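Local coordinates for helix-turn-helix domain-containing protein (Shewanella amazonensis SB2B, PDB 3KE2) that is of unknown function but carries a winged helix-turn-helix fold, so that it probably binds DNA, at residues A[24-29]-A[81-86]. Sequence-based numbering, arbitrary orientation.
Sequences YLAHLM and RTWGPI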
loop_
_atom_site.group_PDB
_atom_site.type_symbol
_atom_site.label_atom_id
_atom_site.label_comp_id
_atom_site.label_asym_id
_atom_site.label_seq_id
_atom_site.Cartn_x
_atom_site.Cartn_y
_atom_site.Cartn_z
ATOM N N TYR A 24 -8.735 -1.905 -4.128
ATOM C CA TYR A 24 -10.064 -1.930 -4.739
ATOM C C TYR A 24 -10.827 -3.151 -4.258
ATOM O O TYR A 24 -12.021 -3.054 -3.889
ATOM C CB TYR A 24 -9.979 -1.914 -6.267
ATOM C CG TYR A 24 -11.330 -1.803 -6.919
ATOM C CD1 TYR A 24 -12.045 -0.615 -6.885
ATOM C CD2 TYR A 24 -11.889 -2.869 -7.578
ATOM C CE1 TYR A 24 -13.312 -0.506 -7.487
ATOM C CE2 TYR A 24 -13.140 -2.772 -8.175
ATOM C CZ TYR A 24 -13.848 -1.590 -8.125
ATOM O OH TYR A 24 -15.090 -1.513 -8.738
ATOM N N LEU A 25 -10.159 -4.303 -4.266
ATOM C CA LEU A 25 -10.813 -5.521 -3.787
ATOM C C LEU A 25 -11.218 -5.334 -2.321
ATOM O O LEU A 25 -12.365 -5.583 -1.931
ATOM C CB LEU A 25 -9.915 -6.730 -3.944
ATOM C CG LEU A 25 -9.743 -7.230 -5.346
ATOM C CD1 LEU A 25 -8.879 -8.469 -5.322
ATOM C CD2 LEU A 25 -11.106 -7.531 -5.882
ATOM N N ALA A 26 -10.279 -4.835 -1.534
ATOM C CA ALA A 26 -10.527 -4.627 -0.135
ATOM C C ALA A 26 -11.731 -3.718 0.053
ATOM O O ALA A 26 -12.519 -3.925 0.964
ATOM C CB ALA A 26 -9.292 -4.034 0.531
ATOM N N HIS A 27 -11.868 -2.703 -0.789
ATOM C CA HIS A 27 -13.020 -1.783 -0.698
ATOM C C HIS A 27 -14.307 -2.548 -1.011
ATOM O O HIS A 27 -15.270 -2.447 -0.278
ATOM C CB HIS A 27 -12.800 -0.574 -1.627
ATOM C CG HIS A 27 -13.976 0.345 -1.770
ATOM N ND1 HIS A 27 -14.186 1.428 -0.936
ATOM C CD2 HIS A 27 -14.963 0.388 -2.700
ATOM C CE1 HIS A 27 -15.270 2.079 -1.329
ATOM N NE2 HIS A 27 -15.759 1.470 -2.399
ATOM N N LEU A 28 -14.304 -3.336 -2.085
ATOM C CA LEU A 28 -15.473 -4.116 -2.451
ATOM C C LEU A 28 -15.901 -5.054 -1.315
ATOM O O LEU A 28 -17.064 -5.074 -0.923
ATOM C CB LEU A 28 -15.188 -4.923 -3.699
ATOM C CG LEU A 28 -15.073 -4.154 -5.011
ATOM C CD1 LEU A 28 -14.750 -5.157 -6.096
ATOM C CD2 LEU A 28 -16.344 -3.356 -5.346
HETATM N N MSE A 29 -14.929 -5.785 -0.769
HETATM C CA MSE A 29 -15.149 -6.735 0.318
HETATM C C MSE A 29 -15.656 -6.093 1.579
HETATM O O MSE A 29 -16.374 -6.708 2.355
HETATM C CB MSE A 29 -13.838 -7.430 0.646
HETATM C CG MSE A 29 -13.335 -8.276 -0.458
HETATM SE SE MSE A 29 -11.592 -8.931 -0.054
HETATM C CE MSE A 29 -11.274 -9.762 -1.679
ATOM N N ARG A 81 -10.215 -8.095 8.516
ATOM C CA ARG A 81 -9.985 -8.144 9.971
ATOM C C ARG A 81 -9.418 -6.813 10.393
ATOM O O ARG A 81 -9.833 -6.245 11.398
ATOM C CB ARG A 81 -9.035 -9.275 10.380
ATOM C CG ARG A 81 -8.678 -9.278 11.890
ATOM C CD ARG A 81 -7.723 -10.420 12.296
ATOM N NE ARG A 81 -7.348 -10.341 13.713
ATOM C CZ ARG A 81 -7.971 -10.984 14.696
ATOM N NH1 ARG A 81 -8.997 -11.775 14.429
ATOM N NH2 ARG A 81 -7.562 -10.836 15.943
ATOM N N THR A 82 -8.450 -6.307 9.625
ATOM C CA THR A 82 -7.862 -4.981 9.909
ATOM C C THR A 82 -7.265 -4.408 8.643
ATOM O O THR A 82 -6.734 -5.152 7.821
ATOM C CB THR A 82 -6.783 -4.990 10.969
ATOM O OG1 THR A 82 -6.466 -3.629 11.296
ATOM C CG2 THR A 82 -5.528 -5.717 10.482
ATOM N N TRP A 83 -7.400 -3.093 8.473
ATOM C CA TRP A 83 -6.817 -2.411 7.321
ATOM C C TRP A 83 -5.364 -2.083 7.572
ATOM O O TRP A 83 -4.618 -1.805 6.635
ATOM C CB TRP A 83 -7.548 -1.118 7.008
ATOM C CG TRP A 83 -8.827 -1.324 6.335
ATOM C CD1 TRP A 83 -10.025 -1.561 6.917
ATOM C CD2 TRP A 83 -9.059 -1.286 4.922
ATOM N NE1 TRP A 83 -10.991 -1.684 5.956
ATOM C CE2 TRP A 83 -10.426 -1.529 4.722
ATOM C CE3 TRP A 83 -8.239 -1.069 3.806
ATOM C CZ2 TRP A 83 -11.004 -1.554 3.458
ATOM C CZ3 TRP A 83 -8.818 -1.095 2.534
ATOM C CH2 TRP A 83 -10.188 -1.343 2.375
ATOM N N GLY A 84 -4.977 -2.092 8.844
ATOM C CA GLY A 84 -3.623 -1.775 9.237
ATOM C C GLY A 84 -3.163 -0.410 8.755
ATOM O O GLY A 84 -3.818 0.593 9.008
ATOM N N PRO A 85 -2.057 -0.370 8.011
ATOM C CA PRO A 85 -1.518 0.910 7.588
ATOM C C PRO A 85 -2.284 1.571 6.449
ATOM O O PRO A 85 -1.934 2.703 6.068
ATOM C CB PRO A 85 -0.120 0.526 7.089
ATOM C CG PRO A 85 -0.312 -0.792 6.485
ATOM C CD PRO A 85 -1.341 -1.490 7.366
ATOM N N ILE A 86 -3.290 0.880 5.910
ATOM C CA ILE A 86 -4.067 1.379 4.787
ATOM C C ILE A 86 -5.304 2.133 5.244
ATOM O O ILE A 86 -6.057 1.704 6.134
ATOM C CB ILE A 86 -4.512 0.232 3.863
ATOM C CG1 ILE A 86 -3.303 -0.592 3.408
ATOM C CG2 ILE A 86 -5.269 0.758 2.661
ATOM C CD1 ILE A 86 -2.234 0.181 2.783
#
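Trp83 reaches helix 14-31 with the outer end of its six-membered ring, and Ala26 is the main residue it meets. Ala26 CB lies 3.4 Å from Trp83 CH2 and 3.6 Å from Trp83 CZ3, approaching the ring obliquely, while Trp83 CZ2 comes to 3.8 Å from the carbonyl O of Ala26. The backbone of the next residue completes the fit: His27 N sits at the ring edge, near its plane, 3.8 Å from Trp83 CH2, whereas the His27 side chain touches Asp92 on helix 88-102. The methyl is thus the only apolar side-chain partner; the other approaches are to helix backbone, with no hydrogen bond joining the two segments. Together they bury 103 Å². The CA atoms of Ala26 and Trp83 stand 8.6 Å apart, and the indole and the Ala26 methyl together fill that interval. In Trp83, chi1 of -76° sets CG opposite the carbonyl carbon, and chi2 of 86° holds the ring plane roughly square to the CA-CB-CG plane, with the benzo end at the helix. Ile86 CB lies in the ring plane at another edge, and Ser88 also touches the indole. With an alanine at Trp83, the Ala26 methyl would probably lose its aromatic partner and a gap would open between helix and turn. Trp83 to Ile86 form a type II' beta turn with Ile86 N 3.1 Å from Trp83 O, and Gly84 N donates to Thr82 OG1 at 154°, an ST turn. Pro85 and Ile86 pack on the second subunit. The indole ties helix 14-31 to the link between the two-stranded wing and helix 88-102, consistent with the winged helix-turn-helix family.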